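Local coordinates for methyl-accepting chemotaxis protein, putative (Geobacter sulfurreducens, PDB 3OOV) that probably takes part in chemotaxis signalling, with a GAF domain that may serve as its sensory module, at residues A[36-41]-A[49-54]; A[110-115]-A[131-136]. All blocks are in the same frame, centred on the assembly; numbering follows the deposited sequence.

Contact 1: residues A[36-41]-A[49-54]; sequences RVNILM and LSFVAA
Leu40 and Phe51 meet across an antiparallel beta hairpin, the adjacent strands 36-42 and 48-55 of the central sheet of a GAF domain. A classic beta bulge interrupts the ladder: Val52 and Ala53 both lie opposite Ile39, and the register shifts by one between Ile39 and Leu40. The evidence is in the backbone bonds. Ile39 O accepts from Val52 N at 2.9 Å, nearly along the C=O axis, and from Ala53 N at 3.2 Å, on a lone pair in the carbonyl plane. Ile39 N returns a nearly straight bond (172°) to Ala53 O, and beyond the bulge Met41 and Ser50 exchange a pair, the shorter being Ser50 N to Met41 O at 2.7 Å.

Apolar contacts form on one face of the hairpin and at the bulge. On the face, Leu40 CD2 sits 4.0 Å from the centroid of the Phe51 ring, 23° off its normal, a CH-pi contact displaced toward the rim; Phe60 meets the ring edge-to-face. At the bulge, the CG of Met41, a selenomethionine, lies 3.8 Å from Val52 CG2, and helix 17-31 touches both residues. An alanine at Phe51 would probably open a gap beside Leu40 CD2 and leave Phe60 without its aromatic mate.

The polar contact is at the ring edge. The Asn38 amide stands 87° to the ring plane, and its OD1 lies in that plane, 3.4 Å from Phe51 CZ.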
ATOM      1  N   ARG A  36      -0.131  10.581  17.195  1.00 12.21           N
ATOM      2  CA  ARG A  36       0.532   9.418  17.755  1.00 12.94           C
ATOM      3  C   ARG A  36       1.495   8.837  16.723  1.00 12.44           C
ATOM      4  O   ARG A  36       1.106   8.590  15.580  1.00 14.36           O
ATOM      5  CB  ARG A  36      -0.505   8.349  18.126  1.00 11.17           C
ATOM      6  CG  ARG A  36      -1.678   8.880  18.815  1.00 15.43           C
ATOM      7  CD  ARG A  36      -1.555   8.899  20.321  1.00 13.93           C
ATOM      8  NE  ARG A  36      -2.811   9.329  20.936  1.00 14.51           N
ATOM      9  CZ  ARG A  36      -3.348   8.799  22.055  1.00 17.41           C
ATOM     10  NH1 ARG A  36      -2.760   7.778  22.698  1.00 14.25           N
ATOM     11  NH2 ARG A  36      -4.502   9.277  22.537  1.00 13.80           N
ATOM     12  N   VAL A  37       2.755   8.695  17.103  1.00 12.29           N
ATOM     13  CA  VAL A  37       3.794   8.216  16.216  1.00 12.48           C
ATOM     14  C   VAL A  37       4.530   7.147  16.987  1.00 12.81           C
ATOM     15  O   VAL A  37       5.166   7.423  18.033  1.00 12.90           O
ATOM     16  CB  VAL A  37       4.764   9.300  15.727  1.00 12.70           C
ATOM     17  CG1 VAL A  37       5.875   8.683  14.813  1.00  8.36           C
ATOM     18  CG2 VAL A  37       3.967  10.387  14.944  1.00 13.65           C
ATOM     19  N   ASN A  38       4.358   5.939  16.485  1.00 10.54           N
ATOM     20  CA  ASN A  38       4.895   4.743  17.125  1.00 12.66           C
ATOM     21  C   ASN A  38       5.949   4.128  16.192  1.00 12.83           C
ATOM     22  O   ASN A  38       5.746   4.024  14.949  1.00 14.69           O
ATOM     23  CB  ASN A  38       3.795   3.749  17.525  1.00 10.24           C
ATOM     24  CG  ASN A  38       2.776   4.377  18.485  1.00 12.74           C
ATOM     25  OD1 ASN A  38       3.130   4.822  19.605  1.00 14.30           O
ATOM     26  ND2 ASN A  38       1.499   4.476  18.032  1.00 10.18           N
ATOM     27  N   ILE A  39       7.106   3.819  16.752  1.00 12.31           N
ATOM     28  CA  ILE A  39       8.151   3.178  15.940  1.00 12.17           C
ATOM     29  C   ILE A  39       8.661   1.907  16.622  1.00 12.87           C
ATOM     30  O   ILE A  39       9.080   1.944  17.773  1.00 12.44           O
ATOM     31  CB  ILE A  39       9.326   4.121  15.635  1.00 12.40           C
ATOM     32  CG1 ILE A  39       8.827   5.411  15.027  1.00 11.45           C
ATOM     33  CG2 ILE A  39      10.407   3.410  14.686  1.00  8.99           C
ATOM     34  CD1 ILE A  39       9.972   6.501  14.895  1.00 15.46           C
ATOM     35  N   LEU A  40       8.579   0.787  15.907  1.00 12.73           N
ATOM     36  CA  LEU A  40       8.941  -0.532  16.422  1.00 13.35           C
ATOM     37  C   LEU A  40       9.981  -1.123  15.498  1.00 14.11           C
ATOM     38  O   LEU A  40       9.853  -0.980  14.260  1.00 15.51           O
ATOM     39  CB  LEU A  40       7.736  -1.445  16.484  1.00 11.64           C
ATOM     40  CG  LEU A  40       6.597  -0.843  17.380  1.00 16.12           C
ATOM     41  CD1 LEU A  40       5.546  -0.170  16.497  1.00 15.60           C
ATOM     42  CD2 LEU A  40       5.901  -1.866  18.293  1.00 17.27           C
HETATM   43  N   MSE A  41      11.010  -1.746  16.091  1.00 13.66           N
HETATM   44  CA  MSE A  41      12.164  -2.326  15.358  1.00 13.69           C
HETATM   45  C   MSE A  41      12.246  -3.838  15.574  1.00 13.01           C
HETATM   46  O   MSE A  41      12.077  -4.324  16.718  1.00 12.06           O
HETATM   47  CB  MSE A  41      13.448  -1.637  15.818  1.00 13.77           C
HETATM   48  CG  MSE A  41      13.411  -0.140  15.440  1.00 16.18           C
HETATM   49 SE   MSE A  41      13.578   0.134  13.447  1.00 23.68          SE
HETATM   50  CE  MSE A  41      15.338  -0.566  13.308  1.00 18.56           C
ATOM     51  N   LEU A  49       9.170  -7.551  17.536  1.00 15.50           N
ATOM     52  CA  LEU A  49       9.387  -6.118  17.415  1.00 13.69           C
ATOM     53  C   LEU A  49       9.601  -5.469  18.784  1.00 13.89           C
ATOM     54  O   LEU A  49       8.762  -5.606  19.654  1.00 11.99           O
ATOM     55  CB  LEU A  49       8.131  -5.501  16.833  1.00 12.63           C
ATOM     56  CG  LEU A  49       7.828  -5.771  15.345  1.00 15.56           C
ATOM     57  CD1 LEU A  49       6.347  -5.186  15.027  1.00 13.50           C
ATOM     58  CD2 LEU A  49       8.917  -5.230  14.387  1.00 10.18           C
ATOM     59  N   SER A  50      10.649  -4.687  18.948  1.00 12.79           N
ATOM     60  CA  SER A  50      10.733  -3.987  20.161  1.00 15.50           C
ATOM     61  C   SER A  50      10.229  -2.518  19.973  1.00 15.43           C
ATOM     62  O   SER A  50      10.341  -1.902  18.903  1.00 14.22           O
ATOM     63  CB  SER A  50      12.119  -4.160  20.796  1.00 16.48           C
ATOM     64  OG  SER A  50      13.025  -3.355  20.119  1.00 20.19           O
ATOM     65  N   PHE A  51       9.543  -2.019  20.982  1.00 14.94           N
ATOM     66  CA  PHE A  51       8.874  -0.745  20.857  1.00 14.35           C
ATOM     67  C   PHE A  51       9.920   0.325  21.222  1.00 14.25           C
ATOM     68  O   PHE A  51      10.311   0.405  22.353  1.00 14.30           O
ATOM     69  CB  PHE A  51       7.679  -0.753  21.806  1.00 13.31           C
ATOM     70  CG  PHE A  51       6.489   0.158  21.396  1.00 12.24           C
ATOM     71  CD1 PHE A  51       5.185  -0.227  21.704  1.00 13.86           C
ATOM     72  CD2 PHE A  51       6.687   1.402  20.777  1.00 12.04           C
ATOM     73  CE1 PHE A  51       4.071   0.595  21.346  1.00 15.75           C
ATOM     74  CE2 PHE A  51       5.593   2.220  20.428  1.00 14.87           C
ATOM     75  CZ  PHE A  51       4.316   1.861  20.748  1.00 13.19           C
ATOM     76  N   VAL A  52      10.356   1.129  20.270  1.00 15.12           N
ATOM     77  CA  VAL A  52      11.494   2.049  20.441  1.00 16.98           C
ATOM     78  C   VAL A  52      11.102   3.508  20.730  1.00 18.14           C
ATOM     79  O   VAL A  52      11.701   4.180  21.607  1.00 18.67           O
ATOM     80  CB  VAL A  52      12.444   1.972  19.197  1.00 18.75           C
ATOM     81  CG1 VAL A  52      13.562   3.050  19.279  1.00 20.79           C
ATOM     82  CG2 VAL A  52      13.061   0.576  19.108  1.00 16.92           C
ATOM     83  N   ALA A  53      10.097   4.002  20.002  1.00 17.88           N
ATOM     84  CA  ALA A  53       9.586   5.355  20.174  1.00 17.61           C
ATOM     85  C   ALA A  53       8.074   5.358  20.150  1.00 19.29           C
ATOM     86  O   ALA A  53       7.436   4.606  19.411  1.00 18.97           O
ATOM     87  CB  ALA A  53      10.163   6.313  19.132  1.00 17.46           C
ATOM     88  N   ALA A  54       7.505   6.181  21.035  1.00 20.54           N
ATOM     89  CA  ALA A  54       6.060   6.411  21.152  1.00 21.47           C
ATOM     90  C   ALA A  54       5.952   7.858  21.513  1.00 22.55           C
ATOM     91  O   ALA A  54       6.401   8.286  22.570  1.00 26.19           O
ATOM     92  CB  ALA A  54       5.444   5.571  22.199  1.00 19.05           C
TER

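Contact 2: residues A[110-115]-A[131-136]; sequences LRSKSF and AVDNRS. With GOL (glycerol), chain C.
Ser112 meets Asp133 and Arg135 together: its OG lies 3.3 Å from Asp133 CG, close to Arg135 CB, while its backbone N stands 3.8 Å above the centre of the Arg135 guanidinium plane. With OG anti to the backbone N (chi1 -166°), the hydroxyl donates to Ser114 O at 2.7 Å. Phe115 CB packs on Val132 O.

A glycerol, probably from the crystallisation liquor, bridges the two segments. Its O3 donates to Asp133 OD2 at 2.6 Å and its O1 to Leu110 O, while Ser112 N donates to O2; C1 lies over one face of the Phe115 ring, 3.6 Å from Phe115 CG.

The next shell fixes the acid. Arg135 grips Asp133 side-on, NE to OD1 at 3.0 Å with a straight N-H (179°) and NH2 to OD2 in a salt bridge; NE reaches OD1 from above the carboxylate plane. Arg135 N adds a second donor, on the anti lone pair of OD1. Arg108 O and Ala109 O hold the guanidinium in turn. The local motif is an Asx turn where strand 125-133 ends; the glycerol between it and loop 110-115 occupies a position consistent with the ligand pocket that many GAF domains form over one sheet face.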
ATOM      1  N   LEU A 110      -1.093   1.698  20.675  1.00 12.62           N
ATOM      2  CA  LEU A 110      -1.411   0.870  19.529  1.00 14.26           C
ATOM      3  C   LEU A 110      -2.911   0.613  19.330  1.00 15.76           C
ATOM      4  O   LEU A 110      -3.284  -0.122  18.382  1.00 16.30           O
ATOM      5  CB  LEU A 110      -0.725  -0.528  19.637  1.00 12.64           C
ATOM      6  CG  LEU A 110       0.803  -0.478  19.685  1.00 14.86           C
ATOM      7  CD1 LEU A 110       1.373  -1.876  19.586  1.00 14.70           C
ATOM      8  CD2 LEU A 110       1.397   0.398  18.531  1.00 11.52           C
ATOM      9  N   ARG A 111      -3.762   1.202  20.170  1.00 16.23           N
ATOM     10  CA  ARG A 111      -5.197   0.891  20.084  1.00 19.09           C
ATOM     11  C   ARG A 111      -6.042   1.758  19.127  1.00 18.89           C
ATOM     12  O   ARG A 111      -7.226   1.731  19.221  1.00 21.33           O
ATOM     13  CB  ARG A 111      -5.835   0.999  21.456  1.00 20.07           C
ATOM     14  CG  ARG A 111      -5.633  -0.175  22.319  1.00 24.08           C
ATOM     15  CD  ARG A 111      -6.360   0.161  23.592  1.00 29.79           C
ATOM     16  NE  ARG A 111      -6.142  -0.946  24.475  1.00 33.82           N
ATOM     17  CZ  ARG A 111      -6.241  -0.874  25.782  1.00 38.47           C
ATOM     18  NH1 ARG A 111      -6.591   0.273  26.363  1.00 38.68           N
ATOM     19  NH2 ARG A 111      -5.996  -1.958  26.499  1.00 39.37           N
ATOM     20  N   SER A 112      -5.459   2.506  18.215  1.00 19.13           N
ATOM     21  CA  SER A 112      -6.269   3.300  17.317  1.00 17.69           C
ATOM     22  C   SER A 112      -7.093   2.365  16.439  1.00 18.23           C
ATOM     23  O   SER A 112      -6.645   1.285  16.067  1.00 17.18           O
ATOM     24  CB  SER A 112      -5.370   4.178  16.499  1.00 17.03           C
ATOM     25  OG  SER A 112      -6.140   5.177  15.849  1.00 17.19           O
ATOM     26  N   LYS A 113      -8.314   2.766  16.114  1.00 17.73           N
ATOM     27  CA  LYS A 113      -9.083   2.034  15.129  1.00 18.58           C
ATOM     28  C   LYS A 113      -8.848   2.535  13.712  1.00 18.05           C
ATOM     29  O   LYS A 113      -9.392   1.979  12.742  1.00 19.31           O
ATOM     30  CB  LYS A 113     -10.590   2.110  15.517  1.00 20.15           C
ATOM     31  CG  LYS A 113     -11.047   0.972  16.527  1.00 25.90           C
ATOM     32  CD  LYS A 113     -10.175   0.808  17.779  1.00 34.91           C
ATOM     33  CE  LYS A 113     -10.578  -0.430  18.639  1.00 41.71           C
ATOM     34  NZ  LYS A 113      -9.329  -1.068  19.202  1.00 43.70           N
ATOM     35  N   SER A 114      -8.093   3.616  13.586  1.00 16.91           N
ATOM     36  CA  SER A 114      -7.788   4.202  12.297  1.00 18.08           C
ATOM     37  C   SER A 114      -6.281   4.566  12.277  1.00 18.18           C
ATOM     38  O   SER A 114      -5.776   5.174  13.216  1.00 19.78           O
ATOM     39  CB  SER A 114      -8.596   5.459  12.099  1.00 16.89           C
ATOM     40  OG  SER A 114      -7.825   6.463  12.721  1.00 26.50           O
ATOM     41  N   PHE A 115      -5.545   4.169  11.240  1.00 16.20           N
ATOM     42  CA  PHE A 115      -4.118   4.393  11.260  1.00 15.82           C
ATOM     43  C   PHE A 115      -3.477   4.081   9.933  1.00 14.32           C
ATOM     44  O   PHE A 115      -4.077   3.405   9.091  1.00 14.33           O
ATOM     45  CB  PHE A 115      -3.472   3.483  12.330  1.00 16.67           C
ATOM     46  CG  PHE A 115      -3.893   2.033  12.197  1.00 17.47           C
ATOM     47  CD1 PHE A 115      -3.305   1.217  11.227  1.00 17.47           C
ATOM     48  CD2 PHE A 115      -4.951   1.534  12.945  1.00 16.25           C
ATOM     49  CE1 PHE A 115      -3.737  -0.113  11.094  1.00 14.55           C
ATOM     50  CE2 PHE A 115      -5.423   0.224  12.801  1.00 17.84           C
ATOM     51  CZ  PHE A 115      -4.803  -0.606  11.847  1.00 17.11           C
ATOM     52  N   ALA A 131       3.984   3.268  12.948  1.00 12.34           N
ATOM     53  CA  ALA A 131       2.516   3.152  13.043  1.00 10.54           C
ATOM     54  C   ALA A 131       2.057   4.553  13.491  1.00 11.95           C
ATOM     55  O   ALA A 131       2.458   5.024  14.556  1.00 12.39           O
ATOM     56  CB  ALA A 131       2.147   2.083  14.116  1.00  9.95           C
ATOM     57  N   VAL A 132       1.195   5.200  12.709  1.00 13.05           N
ATOM     58  CA  VAL A 132       0.847   6.600  12.915  1.00 12.12           C
ATOM     59  C   VAL A 132      -0.697   6.746  12.922  1.00 13.29           C
ATOM     60  O   VAL A 132      -1.406   6.049  12.158  1.00 12.05           O
ATOM     61  CB  VAL A 132       1.468   7.559  11.872  1.00 12.54           C
ATOM     62  CG1 VAL A 132       1.087   9.072  12.160  1.00 11.52           C
ATOM     63  CG2 VAL A 132       3.003   7.478  11.847  1.00  8.92           C
ATOM     64  N   ASP A 133      -1.210   7.589  13.836  1.00 12.58           N
ATOM     65  CA  ASP A 133      -2.638   7.880  13.881  1.00 14.30           C
ATOM     66  C   ASP A 133      -2.951   9.278  14.414  1.00 15.49           C
ATOM     67  O   ASP A 133      -2.127   9.886  15.114  1.00 13.36           O
ATOM     68  CB  ASP A 133      -3.442   6.802  14.621  1.00 13.40           C
ATOM     69  CG  ASP A 133      -3.302   6.905  16.119  1.00 17.29           C
ATOM     70  OD1 ASP A 133      -3.969   7.820  16.676  1.00 18.21           O
ATOM     71  OD2 ASP A 133      -2.500   6.122  16.751  1.00 16.47           O
ATOM     72  N   ASN A 134      -4.141   9.784  14.022  1.00 16.45           N
ATOM     73  CA  ASN A 134      -4.697  11.061  14.560  1.00 15.63           C
ATOM     74  C   ASN A 134      -6.080  10.661  15.163  1.00 14.59           C
ATOM     75  O   ASN A 134      -7.124  11.134  14.729  1.00 11.67           O
ATOM     76  CB  ASN A 134      -4.870  12.053  13.382  1.00 15.38           C
ATOM     77  CG  ASN A 134      -3.565  12.737  12.966  1.00 20.08           C
ATOM     78  OD1 ASN A 134      -2.611  12.851  13.754  1.00 22.55           O
ATOM     79  ND2 ASN A 134      -3.526  13.227  11.733  1.00 15.63           N
ATOM     80  N   ARG A 135      -6.091   9.719  16.088  1.00 13.58           N
ATOM     81  CA  ARG A 135      -7.357   9.104  16.486  1.00 14.64           C
ATOM     82  C   ARG A 135      -8.374  10.076  17.112  1.00 15.70           C
ATOM     83  O   ARG A 135      -9.513   9.719  17.237  1.00 15.56           O
ATOM     84  CB  ARG A 135      -7.104   7.963  17.474  1.00 13.20           C
ATOM     85  CG  ARG A 135      -6.771   8.433  18.925  1.00 15.49           C
ATOM     86  CD  ARG A 135      -6.233   7.240  19.805  1.00 16.29           C
ATOM     87  NE  ARG A 135      -4.974   6.707  19.277  1.00 15.25           N
ATOM     88  CZ  ARG A 135      -4.222   5.765  19.879  1.00 14.85           C
ATOM     89  NH1 ARG A 135      -4.625   5.219  20.997  1.00  9.85           N
ATOM     90  NH2 ARG A 135      -3.055   5.363  19.350  1.00 11.88           N
ATOM     91  N   SER A 136      -7.946  11.249  17.593  1.00 17.21           N
ATOM     92  CA  SER A 136      -8.910  12.121  18.224  1.00 20.76           C
ATOM     93  C   SER A 136      -9.509  13.066  17.166  1.00 20.73           C
ATOM     94  O   SER A 136     -10.482  13.759  17.436  1.00 20.51           O
ATOM     95  CB  SER A 136      -8.321  12.855  19.432  1.00 20.72           C
ATOM     96  OG  SER A 136      -7.690  14.017  19.004  1.00 26.13           O
TER
HETATM   97  C1  GOL C 167      -2.208   1.418  15.283  1.00 23.56           C
HETATM   98  O1  GOL C 167      -1.915   0.176  15.872  1.00 18.53           O
HETATM   99  C2  GOL C 167      -1.523   2.443  16.165  1.00 24.34           C
HETATM  100  O2  GOL C 167      -2.375   2.699  17.292  1.00 28.15           O
HETATM  101  C3  GOL C 167      -1.358   3.663  15.293  1.00 23.48           C
HETATM  102  O3  GOL C 167      -0.551   4.637  15.923  1.00 18.52           O
HETATM  103  O   HOH W   1      -6.165   8.422  12.244  1.00  8.10           O

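Overall arrangement
Contact 1 closes in the chain before contact 2 opens, yet their centres are only 13 Å apart because strands 36-42 and 125-133 are neighbours in one antiparallel sheet. Two probable backbone hydrogen bonds join them, Asn38 O to Ala131 N at 2.8 Å and Arg36 N to Asp133 O at 3.0 Å. A second link is apolar: Phe51 CE1 lies 3.8 Å from Leu110 CG, so that Leu110 of the loop packs on the Phe51 ring of the hairpin. One glycerol joins the two contacts: its O3 donates to Asp133 OD2 and takes a weak hydrogen bond from Asn38 ND2. Though probably from the crystallisation liquor, it is consistent with a pocket there. A second glycerol binds Ala54 N.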